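Local coordinates for kinesin-like protein Nod (Drosophila melanogaster, PDB 3DCB), which probably acts as a microtubule-binding, ATP-hydrolysing kinesin motor needed to segregate non-exchange chromosomes during meiosis, at residues M112-P117 / I239-G244; Q95-A100 / Q297-A302; R180-T185 / L292-Q297. All blocks are in the same frame, centred on the assembly; numbering follows the deposited sequence.

Contact 1: M112-P117 / I239-G244; sequences MGMTPP and IVDLAG. With ANP (phosphoaminophosphonic acid-adenylate ester), chain C.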
ATOM      1  N   MET A 112      -2.897   1.763  -6.266  1.00 15.99           N
ATOM      2  CA  MET A 112      -1.952   2.525  -5.475  1.00 18.95           C
ATOM      3  C   MET A 112      -1.438   3.717  -6.252  1.00 20.80           C
ATOM      4  O   MET A 112      -0.973   4.698  -5.673  1.00 20.55           O
ATOM      5  CB  MET A 112      -0.807   1.624  -5.030  1.00 18.55           C
ATOM      6  CG  MET A 112      -1.235   0.417  -4.191  1.00 20.58           C
ATOM      7  SD  MET A 112      -2.052   0.887  -2.657  1.00 27.92           S
ATOM      8  CE  MET A 112      -3.743   0.666  -3.158  1.00 25.09           C
ATOM      9  N   GLY A 113      -1.548   3.634  -7.573  1.00 24.84           N
ATOM     10  CA  GLY A 113      -1.102   4.722  -8.428  1.00 26.90           C
ATOM     11  C   GLY A 113       0.398   4.748  -8.612  1.00 29.50           C
ATOM     12  O   GLY A 113       1.042   5.759  -8.353  1.00 29.54           O
ATOM     13  N   MET A 114       0.946   3.638  -9.091  1.00 34.25           N
ATOM     14  CA  MET A 114       2.387   3.510  -9.305  1.00 37.23           C
ATOM     15  C   MET A 114       2.859   3.888 -10.706  1.00 39.92           C
ATOM     16  O   MET A 114       4.059   3.916 -10.980  1.00 41.08           O
ATOM     17  CB  MET A 114       2.808   2.083  -8.983  1.00 37.08           C
ATOM     18  CG  MET A 114       2.548   1.699  -7.545  1.00 37.64           C
ATOM     19  SD  MET A 114       3.502   2.747  -6.437  1.00 38.45           S
ATOM     20  CE  MET A 114       5.045   1.908  -6.531  1.00 34.22           C
ATOM     21  N   THR A 115       1.908   4.184 -11.585  1.00 42.62           N
ATOM     22  CA  THR A 115       2.213   4.572 -12.956  1.00 45.06           C
ATOM     23  C   THR A 115       2.293   6.095 -13.071  1.00 47.04           C
ATOM     24  O   THR A 115       1.512   6.810 -12.441  1.00 46.77           O
ATOM     25  CB  THR A 115       1.121   4.065 -13.911  1.00 45.15           C
ATOM     26  OG1 THR A 115       1.150   2.636 -13.949  1.00 45.27           O
ATOM     27  CG2 THR A 115       1.326   4.620 -15.312  1.00 43.86           C
ATOM     28  N   PRO A 116       3.243   6.610 -13.871  1.00 49.55           N
ATOM     29  CA  PRO A 116       3.419   8.055 -14.073  1.00 51.16           C
ATOM     30  C   PRO A 116       2.086   8.753 -14.377  1.00 53.64           C
ATOM     31  O   PRO A 116       1.467   8.502 -15.411  1.00 53.44           O
ATOM     32  CB  PRO A 116       4.386   8.109 -15.248  1.00 50.99           C
ATOM     33  CG  PRO A 116       5.268   6.931 -14.979  1.00 48.98           C
ATOM     34  CD  PRO A 116       4.286   5.850 -14.588  1.00 48.40           C
ATOM     35  N   PRO A 117       1.638   9.648 -13.477  1.00 56.82           N
ATOM     36  CA  PRO A 117       0.384  10.411 -13.579  1.00 58.52           C
ATOM     37  C   PRO A 117       0.074  11.059 -14.931  1.00 60.22           C
ATOM     38  O   PRO A 117      -1.039  10.931 -15.448  1.00 60.76           O
ATOM     39  CB  PRO A 117       0.525  11.453 -12.470  1.00 58.15           C
ATOM     40  CG  PRO A 117       1.338  10.736 -11.451  1.00 58.18           C
ATOM     41  CD  PRO A 117       2.404  10.082 -12.295  1.00 57.29           C
ATOM     42  N   ILE A 239       3.459   3.876   0.598  1.00 10.58           N
ATOM     43  CA  ILE A 239       2.525   3.291  -0.339  1.00 10.41           C
ATOM     44  C   ILE A 239       3.230   1.999  -0.796  1.00 11.45           C
ATOM     45  O   ILE A 239       4.260   2.049  -1.478  1.00 10.66           O
ATOM     46  CB  ILE A 239       2.275   4.259  -1.508  1.00 10.13           C
ATOM     47  CG1 ILE A 239       1.785   5.606  -0.942  1.00 11.50           C
ATOM     48  CG2 ILE A 239       1.194   3.698  -2.452  1.00  7.18           C
ATOM     49  CD1 ILE A 239       0.479   5.514  -0.205  1.00  9.16           C
ATOM     50  N   VAL A 240       2.695   0.854  -0.367  1.00 11.52           N
ATOM     51  CA  VAL A 240       3.274  -0.449  -0.687  1.00 13.11           C
ATOM     52  C   VAL A 240       2.502  -1.228  -1.733  1.00 15.07           C
ATOM     53  O   VAL A 240       1.337  -1.580  -1.538  1.00 15.96           O
ATOM     54  CB  VAL A 240       3.393  -1.339   0.578  1.00 15.63           C
ATOM     55  CG1 VAL A 240       4.158  -2.610   0.246  1.00 11.21           C
ATOM     56  CG2 VAL A 240       4.118  -0.570   1.688  1.00 10.79           C
ATOM     57  N   ASP A 241       3.173  -1.519  -2.838  1.00 15.57           N
ATOM     58  CA  ASP A 241       2.575  -2.233  -3.954  1.00 17.36           C
ATOM     59  C   ASP A 241       3.215  -3.617  -4.095  1.00 18.50           C
ATOM     60  O   ASP A 241       4.227  -3.791  -4.782  1.00 18.21           O
ATOM     61  CB  ASP A 241       2.793  -1.419  -5.219  1.00 20.76           C
ATOM     62  CG  ASP A 241       1.966  -1.905  -6.396  1.00 23.18           C
ATOM     63  OD1 ASP A 241       2.250  -1.436  -7.520  1.00 24.94           O
ATOM     64  OD2 ASP A 241       1.047  -2.725  -6.212  1.00 25.37           O
ATOM     65  N   LEU A 242       2.614  -4.602  -3.437  1.00 17.79           N
ATOM     66  CA  LEU A 242       3.084  -5.979  -3.524  1.00 19.08           C
ATOM     67  C   LEU A 242       2.687  -6.615  -4.853  1.00 20.87           C
ATOM     68  O   LEU A 242       1.562  -6.444  -5.322  1.00 21.28           O
ATOM     69  CB  LEU A 242       2.534  -6.809  -2.361  1.00 15.01           C
ATOM     70  CG  LEU A 242       3.495  -7.063  -1.198  1.00 17.34           C
ATOM     71  CD1 LEU A 242       4.338  -5.829  -0.917  1.00 12.93           C
ATOM     72  CD2 LEU A 242       2.731  -7.488   0.047  1.00 16.01           C
ATOM     73  N   ALA A 243       3.618  -7.347  -5.455  1.00 22.31           N
ATOM     74  CA  ALA A 243       3.337  -8.093  -6.674  1.00 25.45           C
ATOM     75  C   ALA A 243       2.526  -9.351  -6.377  1.00 26.84           C
ATOM     76  O   ALA A 243       2.692  -9.975  -5.329  1.00 26.66           O
ATOM     77  CB  ALA A 243       4.631  -8.452  -7.389  1.00 25.78           C
ATOM     78  N   GLY A 244       1.647  -9.716  -7.305  1.00 30.34           N
ATOM     79  CA  GLY A 244       0.927 -10.973  -7.220  1.00 34.42           C
ATOM     80  C   GLY A 244       1.740 -12.144  -7.739  1.00 38.76           C
ATOM     81  O   GLY A 244       2.445 -12.027  -8.742  1.00 38.49           O
TER
HETATM   82  PG  ANP C 401       0.394  -7.748 -10.466  1.00 29.39           P
HETATM   83  O1G ANP C 401       0.023  -8.259  -9.144  1.00 27.44           O
HETATM   84  O2G ANP C 401       1.089  -8.908 -11.306  1.00 32.62           O
HETATM   85  O3G ANP C 401       1.472  -6.576 -10.302  1.00 26.47           O
HETATM   86  PB  ANP C 401      -1.780  -5.924 -10.536  1.00 25.25           P
HETATM   87  O1B ANP C 401      -2.372  -6.503  -9.318  1.00 24.30           O
HETATM   88  O2B ANP C 401      -0.770  -4.741 -10.139  1.00 21.00           O
HETATM   89  N3B ANP C 401      -0.950  -7.182 -11.341  1.00 25.88           N
HETATM   90  PA  ANP C 401      -2.792  -3.950 -12.078  1.00 27.39           P
HETATM   91  O1A ANP C 401      -2.790  -3.027 -10.938  1.00 28.83           O
HETATM   92  O2A ANP C 401      -1.417  -3.856 -12.863  1.00 24.42           O
HETATM   93  O3A ANP C 401      -2.962  -5.491 -11.552  1.00 26.46           O
HETATM   94  O5' ANP C 401      -4.012  -3.606 -13.043  1.00 32.67           O
HETATM   95  C5' ANP C 401      -4.001  -4.529 -14.160  1.00 36.48           C
HETATM   96  C4' ANP C 401      -4.961  -4.019 -15.241  1.00 37.56           C
HETATM   97  O4' ANP C 401      -6.328  -3.978 -14.728  1.00 37.12           O
HETATM   98  C3' ANP C 401      -4.555  -2.574 -15.645  1.00 39.11           C
HETATM   99  O3' ANP C 401      -4.989  -2.244 -16.948  1.00 42.51           O
HETATM  100  C2' ANP C 401      -5.572  -1.792 -14.735  1.00 38.92           C
HETATM  101  O2' ANP C 401      -5.835  -0.481 -15.247  1.00 40.34           O
HETATM  102  C1' ANP C 401      -6.852  -2.645 -14.908  1.00 38.82           C
HETATM  103  N9  ANP C 401      -7.796  -2.331 -13.832  1.00 40.14           N
HETATM  104  C8  ANP C 401      -7.830  -2.892 -12.577  1.00 40.35           C
HETATM  105  N7  ANP C 401      -8.702  -2.281 -11.826  1.00 41.44           N
HETATM  106  C5  ANP C 401      -9.419  -1.418 -12.588  1.00 43.01           C
HETATM  107  C6  ANP C 401     -10.466  -0.501 -12.357  1.00 43.72           C
HETATM  108  N6  ANP C 401     -11.093  -0.461 -11.133  1.00 46.92           N
HETATM  109  N1  ANP C 401     -10.841   0.343 -13.352  1.00 44.72           N
HETATM  110  C2  ANP C 401     -10.317   0.233 -14.584  1.00 44.23           C
HETATM  111  N3  ANP C 401      -9.312  -0.604 -14.847  1.00 42.44           N
HETATM  112  C4  ANP C 401      -8.810  -1.400 -13.886  1.00 41.61           C

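Contact 2: Q95-A100 / Q297-A302; sequences QCTALA and QASLTA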
ATOM      1  N   GLN A  95       3.266   8.049  11.686  1.00 15.95           N
ATOM      2  CA  GLN A  95       3.776   7.243  10.574  1.00 14.06           C
ATOM      3  C   GLN A  95       2.586   6.443  10.019  1.00 14.05           C
ATOM      4  O   GLN A  95       1.863   5.825  10.786  1.00 11.96           O
ATOM      5  CB  GLN A  95       4.871   6.282  11.050  1.00 11.31           C
ATOM      6  CG  GLN A  95       6.000   6.904  11.897  1.00 12.45           C
ATOM      7  CD  GLN A  95       6.558   8.197  11.341  1.00 13.50           C
ATOM      8  OE1 GLN A  95       6.803   8.299  10.135  1.00 15.78           O
ATOM      9  NE2 GLN A  95       6.757   9.186  12.199  1.00  9.51           N
ATOM     10  N   CYS A  96       2.387   6.473   8.696  1.00 14.17           N
ATOM     11  CA  CYS A  96       1.277   5.734   8.074  1.00 15.63           C
ATOM     12  C   CYS A  96       1.733   4.822   6.950  1.00 13.90           C
ATOM     13  O   CYS A  96       2.648   5.156   6.205  1.00 13.92           O
ATOM     14  CB  CYS A  96       0.249   6.674   7.449  1.00 16.80           C
ATOM     15  SG  CYS A  96      -0.266   8.055   8.447  1.00 22.99           S
ATOM     16  N   THR A  97       1.065   3.687   6.798  1.00 12.29           N
ATOM     17  CA  THR A  97       1.410   2.770   5.726  1.00 11.59           C
ATOM     18  C   THR A  97       0.183   2.155   5.058  1.00 10.99           C
ATOM     19  O   THR A  97      -0.703   1.652   5.731  1.00 11.15           O
ATOM     20  CB  THR A  97       2.307   1.637   6.215  1.00 12.26           C
ATOM     21  OG1 THR A  97       3.464   2.179   6.866  1.00 12.95           O
ATOM     22  CG2 THR A  97       2.769   0.799   5.025  1.00 14.00           C
ATOM     23  N   ALA A  98       0.123   2.230   3.735  1.00 10.67           N
ATOM     24  CA  ALA A  98      -0.984   1.648   2.986  1.00 12.84           C
ATOM     25  C   ALA A  98      -0.344   0.547   2.117  1.00 14.55           C
ATOM     26  O   ALA A  98       0.533   0.830   1.297  1.00 14.80           O
ATOM     27  CB  ALA A  98      -1.664   2.706   2.112  1.00  8.05           C
ATOM     28  N   LEU A  99      -0.782  -0.694   2.321  1.00 14.56           N
ATOM     29  CA  LEU A  99      -0.234  -1.846   1.609  1.00 14.65           C
ATOM     30  C   LEU A  99      -1.242  -2.618   0.766  1.00 14.63           C
ATOM     31  O   LEU A  99      -2.281  -3.052   1.265  1.00 17.34           O
ATOM     32  CB  LEU A  99       0.395  -2.813   2.619  1.00 13.30           C
ATOM     33  CG  LEU A  99       1.142  -4.040   2.087  1.00 16.07           C
ATOM     34  CD1 LEU A  99       2.281  -4.338   3.037  1.00 16.45           C
ATOM     35  CD2 LEU A  99       0.213  -5.259   1.960  1.00 15.60           C
ATOM     36  N   ALA A 100      -0.928  -2.816  -0.506  1.00 14.34           N
ATOM     37  CA  ALA A 100      -1.819  -3.566  -1.367  1.00 14.52           C
ATOM     38  C   ALA A 100      -1.218  -4.948  -1.677  1.00 15.69           C
ATOM     39  O   ALA A 100      -0.068  -5.045  -2.110  1.00 17.21           O
ATOM     40  CB  ALA A 100      -2.089  -2.792  -2.664  1.00 11.66           C
ATOM     41  N   GLN A 297      10.478  -0.343   9.225  1.00 23.00           N
ATOM     42  CA  GLN A 297      10.699  -0.378  10.665  1.00 23.39           C
ATOM     43  C   GLN A 297      10.337   0.910  11.412  1.00 23.92           C
ATOM     44  O   GLN A 297       9.718   0.848  12.479  1.00 24.99           O
ATOM     45  CB  GLN A 297      12.155  -0.759  10.922  1.00 25.75           C
ATOM     46  CG  GLN A 297      12.546  -0.882  12.383  1.00 28.93           C
ATOM     47  CD  GLN A 297      13.973  -1.372  12.552  1.00 30.71           C
ATOM     48  OE1 GLN A 297      14.706  -1.537  11.565  1.00 28.59           O
ATOM     49  NE2 GLN A 297      14.372  -1.627  13.801  1.00 29.99           N
ATOM     50  N   ALA A 298      10.710   2.066  10.863  1.00 21.68           N
ATOM     51  CA  ALA A 298      10.421   3.350  11.502  1.00 20.77           C
ATOM     52  C   ALA A 298       8.932   3.709  11.438  1.00 22.24           C
ATOM     53  O   ALA A 298       8.470   4.609  12.140  1.00 21.35           O
ATOM     54  CB  ALA A 298      11.239   4.457  10.852  1.00 18.68           C
ATOM     55  N   SER A 299       8.179   3.003  10.598  1.00 22.56           N
ATOM     56  CA  SER A 299       6.751   3.258  10.465  1.00 22.35           C
ATOM     57  C   SER A 299       5.919   2.247  11.251  1.00 24.23           C
ATOM     58  O   SER A 299       4.819   2.566  11.712  1.00 25.52           O
ATOM     59  CB  SER A 299       6.341   3.242   8.987  1.00 20.92           C
ATOM     60  OG  SER A 299       6.872   4.366   8.308  1.00 17.19           O
ATOM     61  N   LEU A 300       6.435   1.029  11.394  1.00 25.23           N
ATOM     62  CA  LEU A 300       5.742  -0.024  12.141  1.00 26.98           C
ATOM     63  C   LEU A 300       6.105   0.123  13.614  1.00 28.10           C
ATOM     64  O   LEU A 300       6.647  -0.789  14.234  1.00 27.16           O
ATOM     65  CB  LEU A 300       6.156  -1.410  11.632  1.00 26.81           C
ATOM     66  CG  LEU A 300       5.857  -1.689  10.156  1.00 27.26           C
ATOM     67  CD1 LEU A 300       6.274  -3.106   9.786  1.00 27.20           C
ATOM     68  CD2 LEU A 300       4.371  -1.491   9.915  1.00 29.36           C
ATOM     69  N   THR A 301       5.810   1.297  14.155  1.00 29.59           N
ATOM     70  CA  THR A 301       6.102   1.604  15.543  1.00 32.54           C
ATOM     71  C   THR A 301       4.819   1.949  16.286  1.00 33.28           C
ATOM     72  O   THR A 301       3.726   1.946  15.707  1.00 32.22           O
ATOM     73  CB  THR A 301       7.092   2.793  15.654  1.00 34.55           C
ATOM     74  OG1 THR A 301       6.623   3.888  14.853  1.00 37.18           O
ATOM     75  CG2 THR A 301       8.470   2.380  15.168  1.00 35.64           C
ATOM     76  N   ALA A 302       4.961   2.243  17.574  1.00 34.61           N
ATOM     77  CA  ALA A 302       3.821   2.579  18.408  1.00 34.76           C
ATOM     78  C   ALA A 302       3.096   3.820  17.903  1.00 34.76           C
ATOM     79  O   ALA A 302       3.716   4.767  17.409  1.00 34.57           O
ATOM     80  CB  ALA A 302       4.269   2.774  19.842  1.00 34.86           C
TER
HETATM   81  O   HOH W   1       3.105   2.867   9.553  1.00 20.57           O

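Contact 3: R180-T185 / L292-Q297; sequences RCQRCT and LTTVLQ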
ATOM      1  N   ARG A 180      21.414   0.917   5.603  1.00 58.00           N
ATOM      2  CA  ARG A 180      21.224   1.853   4.506  1.00 56.23           C
ATOM      3  C   ARG A 180      19.749   1.966   4.121  1.00 54.91           C
ATOM      4  O   ARG A 180      19.318   2.994   3.593  1.00 54.11           O
ATOM      5  CB  ARG A 180      22.046   1.410   3.285  1.00 57.23           C
ATOM      6  CG  ARG A 180      22.184   2.473   2.197  1.00 57.62           C
ATOM      7  CD  ARG A 180      23.164   3.573   2.600  1.00 59.21           C
ATOM      8  NE  ARG A 180      22.781   4.891   2.091  1.00 59.62           N
ATOM      9  CZ  ARG A 180      22.531   5.169   0.814  1.00 59.93           C
ATOM     10  NH1 ARG A 180      22.619   4.219  -0.109  1.00 60.24           N
ATOM     11  NH2 ARG A 180      22.198   6.402   0.457  1.00 59.53           N
ATOM     12  N   CYS A 181      18.971   0.922   4.394  1.00 54.05           N
ATOM     13  CA  CYS A 181      17.550   0.935   4.053  1.00 54.36           C
ATOM     14  C   CYS A 181      16.835   2.154   4.594  1.00 55.27           C
ATOM     15  O   CYS A 181      16.147   2.860   3.851  1.00 55.90           O
ATOM     16  CB  CYS A 181      16.852  -0.315   4.571  1.00 53.14           C
ATOM     17  SG  CYS A 181      17.222  -1.777   3.629  1.00 53.17           S
ATOM     18  N   GLN A 182      16.978   2.397   5.889  1.00 55.50           N
ATOM     19  CA  GLN A 182      16.339   3.554   6.479  1.00 56.67           C
ATOM     20  C   GLN A 182      17.246   4.745   6.252  1.00 56.30           C
ATOM     21  O   GLN A 182      17.383   5.602   7.116  1.00 57.13           O
ATOM     22  CB  GLN A 182      16.113   3.348   7.977  1.00 57.95           C
ATOM     23  CG  GLN A 182      15.298   2.108   8.317  1.00 59.09           C
ATOM     24  CD  GLN A 182      16.172   0.901   8.597  1.00 59.27           C
ATOM     25  OE1 GLN A 182      16.835   0.823   9.631  1.00 58.92           O
ATOM     26  NE2 GLN A 182      16.167  -0.051   7.681  1.00 60.62           N
ATOM     27  N   ARG A 183      17.871   4.797   5.084  1.00 55.58           N
ATOM     28  CA  ARG A 183      18.770   5.900   4.797  1.00 56.05           C
ATOM     29  C   ARG A 183      18.760   6.202   3.304  1.00 54.33           C
ATOM     30  O   ARG A 183      19.405   7.144   2.851  1.00 54.46           O
ATOM     31  CB  ARG A 183      20.184   5.525   5.252  1.00 59.60           C
ATOM     32  CG  ARG A 183      20.979   6.626   5.953  1.00 63.63           C
ATOM     33  CD  ARG A 183      21.339   7.777   5.011  1.00 66.93           C
ATOM     34  NE  ARG A 183      22.522   8.509   5.468  1.00 68.92           N
ATOM     35  CZ  ARG A 183      23.752   8.002   5.495  1.00 70.83           C
ATOM     36  NH1 ARG A 183      23.964   6.754   5.093  1.00 71.00           N
ATOM     37  NH2 ARG A 183      24.774   8.743   5.908  1.00 71.31           N
ATOM     38  N   CYS A 184      18.012   5.405   2.547  1.00 51.32           N
ATOM     39  CA  CYS A 184      17.924   5.572   1.098  1.00 49.43           C
ATOM     40  C   CYS A 184      17.655   7.017   0.666  1.00 46.34           C
ATOM     41  O   CYS A 184      17.168   7.830   1.451  1.00 45.85           O
ATOM     42  CB  CYS A 184      16.843   4.652   0.541  1.00 49.95           C
ATOM     43  SG  CYS A 184      15.411   4.523   1.617  1.00 59.00           S
ATOM     44  N   THR A 185      17.961   7.329  -0.590  1.00 42.31           N
ATOM     45  CA  THR A 185      17.782   8.680  -1.106  1.00 39.52           C
ATOM     46  C   THR A 185      16.355   9.233  -1.082  1.00 36.69           C
ATOM     47  O   THR A 185      15.403   8.567  -1.482  1.00 34.89           O
ATOM     48  CB  THR A 185      18.340   8.811  -2.545  1.00 41.27           C
ATOM     49  OG1 THR A 185      17.369   8.353  -3.488  1.00 45.74           O
ATOM     50  CG2 THR A 185      19.618   7.987  -2.686  1.00 42.55           C
ATOM     51  N   LEU A 292      10.846  -6.221   3.944  1.00 21.84           N
ATOM     52  CA  LEU A 292       9.704  -5.321   3.997  1.00 20.17           C
ATOM     53  C   LEU A 292       9.531  -4.700   5.374  1.00 20.33           C
ATOM     54  O   LEU A 292       9.435  -3.474   5.492  1.00 20.57           O
ATOM     55  CB  LEU A 292       8.415  -6.040   3.598  1.00 20.15           C
ATOM     56  CG  LEU A 292       7.187  -5.120   3.682  1.00 22.15           C
ATOM     57  CD1 LEU A 292       7.366  -3.971   2.689  1.00 22.49           C
ATOM     58  CD2 LEU A 292       5.909  -5.895   3.388  1.00 22.84           C
ATOM     59  N   THR A 293       9.485  -5.534   6.412  1.00 19.44           N
ATOM     60  CA  THR A 293       9.347  -5.015   7.770  1.00 19.39           C
ATOM     61  C   THR A 293      10.628  -4.312   8.201  1.00 20.52           C
ATOM     62  O   THR A 293      10.622  -3.529   9.152  1.00 21.35           O
ATOM     63  CB  THR A 293       9.052  -6.118   8.799  1.00 20.98           C
ATOM     64  OG1 THR A 293      10.041  -7.147   8.705  1.00 22.74           O
ATOM     65  CG2 THR A 293       7.667  -6.733   8.565  1.00 21.02           C
ATOM     66  N   THR A 294      11.736  -4.607   7.524  1.00 19.61           N
ATOM     67  CA  THR A 294      12.996  -3.963   7.861  1.00 21.25           C
ATOM     68  C   THR A 294      12.952  -2.541   7.307  1.00 20.32           C
ATOM     69  O   THR A 294      13.276  -1.586   8.011  1.00 21.51           O
ATOM     70  CB  THR A 294      14.215  -4.743   7.262  1.00 23.50           C
ATOM     71  OG1 THR A 294      14.334  -6.011   7.914  1.00 24.79           O
ATOM     72  CG2 THR A 294      15.505  -3.968   7.438  1.00 21.33           C
ATOM     73  N   VAL A 295      12.539  -2.414   6.050  1.00 17.41           N
ATOM     74  CA  VAL A 295      12.425  -1.120   5.403  1.00 16.97           C
ATOM     75  C   VAL A 295      11.410  -0.199   6.092  1.00 18.81           C
ATOM     76  O   VAL A 295      11.635   1.000   6.222  1.00 19.37           O
ATOM     77  CB  VAL A 295      12.019  -1.296   3.931  1.00 18.35           C
ATOM     78  CG1 VAL A 295      11.542   0.023   3.367  1.00 17.37           C
ATOM     79  CG2 VAL A 295      13.185  -1.835   3.136  1.00 19.30           C
ATOM     80  N   LEU A 296      10.295  -0.775   6.532  1.00 19.20           N
ATOM     81  CA  LEU A 296       9.216  -0.022   7.182  1.00 19.76           C
ATOM     82  C   LEU A 296       9.319   0.025   8.696  1.00 20.64           C
ATOM     83  O   LEU A 296       8.364   0.384   9.369  1.00 20.22           O
ATOM     84  CB  LEU A 296       7.869  -0.649   6.834  1.00 20.25           C
ATOM     85  CG  LEU A 296       7.561  -0.819   5.355  1.00 21.51           C
ATOM     86  CD1 LEU A 296       6.399  -1.752   5.184  1.00 18.18           C
ATOM     87  CD2 LEU A 296       7.299   0.555   4.747  1.00 19.03           C
ATOM     88  N   GLN A 297      10.478  -0.343   9.225  1.00 23.00           N
ATOM     89  CA  GLN A 297      10.699  -0.378  10.665  1.00 23.39           C
ATOM     90  C   GLN A 297      10.337   0.910  11.412  1.00 23.92           C
ATOM     91  O   GLN A 297       9.718   0.848  12.479  1.00 24.99           O
ATOM     92  CB  GLN A 297      12.155  -0.759  10.922  1.00 25.75           C
ATOM     93  CG  GLN A 297      12.546  -0.882  12.383  1.00 28.93           C
ATOM     94  CD  GLN A 297      13.973  -1.372  12.552  1.00 30.71           C
ATOM     95  OE1 GLN A 297      14.706  -1.537  11.565  1.00 28.59           O
ATOM     96  NE2 GLN A 297      14.372  -1.627  13.801  1.00 29.99           N
TER

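Contact 1: M112-P117 / I239-G244
D241 holds CG anti to its backbone N (chi1 -168°), while M114 keeps CG beside its own N (chi1 -62°) and bends again at chi2; the two side chains pass each other in opposite directions. The closest touch is M114 CG against D241 OD1 at 3.1 Å, a tight methylene-to-carboxylate approach. M112, the last residue of helix 108-112, lays CB on I239 CG2 at 3.9 Å. Beyond CB its chain folds back, bringing CG to 4.2 Å from V240 O and 4.4 Å from D241 OD2 before the sulfur end leads away along A100. Of the three strand residues, I239 and D241 turn their side chains to the methionines and V240 turns the other way. Strand 234-241 ends at D241, the first residue of the DLAG sequence that opens switch II, and helix 108-112 begins within the P-loop, at K108 and S109, so the contact joins the helix of the phosphate-binding P-loop to the start of switch II. The P-loop side holds the carboxylate: S109 is hydrogen-bonded to D241 OD1. A magnesium ion lies about 4 Å from the nearest atom of the D241 side chain, a spacing consistent with second-shell contact through water. G113, with positive phi, turns the chain out of the helix toward M114. Three residues on from D241, G244 N donates to O1G of the ATP analogue (2.9 Å, N-H...O angle 143°).

Contact 2: Q95-A100 / Q297-A302
Q95 and T97 face S299 at the start of strand 96-102, the central-sheet strand of the kinesin motor domain that leads into the P-loop; 297-302 is the loop between helix 291-295 and the neighbouring parallel strand 305-312. Q95 and T97 point their side chains at the loop, C96 away from it. Q95 CB rests on S299 CA at 3.6 Å. Since its CG stands beside the backbone N (chi1 -50°) and the chain bends again at chi2 (-46°), CG meets the A298 carbonyl at its oxygen end, 3.4 Å from O. This curl carries the amide past the loop to strand 234-241, where NE2 is hydrogen-bonded to H234 O and OE1 more weakly to R236 N. The aliphatic part of Q95 therefore does the packing, and the polar end is satisfied by a third element. T97 sets OG1 beside its backbone N (chi1 -54°) and CG2 anti to it; OG1 lies 3.7 Å from S299 CB. N238 ND2 is hydrogen-bonded to both T97 OG1 and S299 OG, tying together the two buried hydroxyls. L300 centres an inverse gamma turn that reverses the loop next to S299. A water also spans the two segments: it accepts from T97 OG1 at 2.8 Å and donates to S299 O at 2.8 Å, although the position of that carbonyl oxygen is less certain.

Contact 3: R180-T185 / L292-Q297
C181 and V295 bring the two backbones closest, CA to CA 5.7 Å, where the short, weakly bonded helix 178-181 runs out against the last turn of helix 291-295. The second helix frays at L296: L296 N still bonds to L292 O at 3.0 Å, while Q297 N reaches back to T294 O at 3.3 Å. Between the two ends, C181 SG lies against V295 CG2 at 4.1 Å, the apolar centre of a small contact. Q182 does the rest by reach. Its chain bends sharply at chi2 (93°), and the Q182 and T294 side chains cross at about a right angle, with NE2 4.0 Å from T294 CG2. NE2 also comes close to T294 O, but the angle is poor for a bond, and its hydrogen bond goes instead to A178 O, at the start of helix 178-181. Q297 OE1 lies 3.7 Å from Q182 OE1, an oxygen-to-oxygen approach with no bond, the amide planes 51° apart. The T294 hydroxyl is turned to carbonyls just before the helix, S290 O and Y287 O. Behind these residues, C181 packs on P164 of strand 164-166, V295 on I157 of strand 151-159, and T293 on helix 266-277.

Overall arrangement
Contact 1 is the buried, nucleotide-proximal member of the set; contacts 2 and 3 are partly buried and lie away from the ATP site. Contacts 1 and 2 share the central sheet, since V240 N and O pair with A98 O and A100 N of the adjacent parallel strand, and M112 packs on A100. Contacts 2 and 3, whose centres are 11 Å apart, share Q297, so helix 291-295 and the loop after it serve both; L292 also packs on L99. The chemistry follows place: methionines packed on a strand end, with one carboxylate turned toward the magnesium and phosphate side; hydroxyls and a water at a strand start; and a thin cysteine-valine patch flanked by glutamine amides between two helix ends.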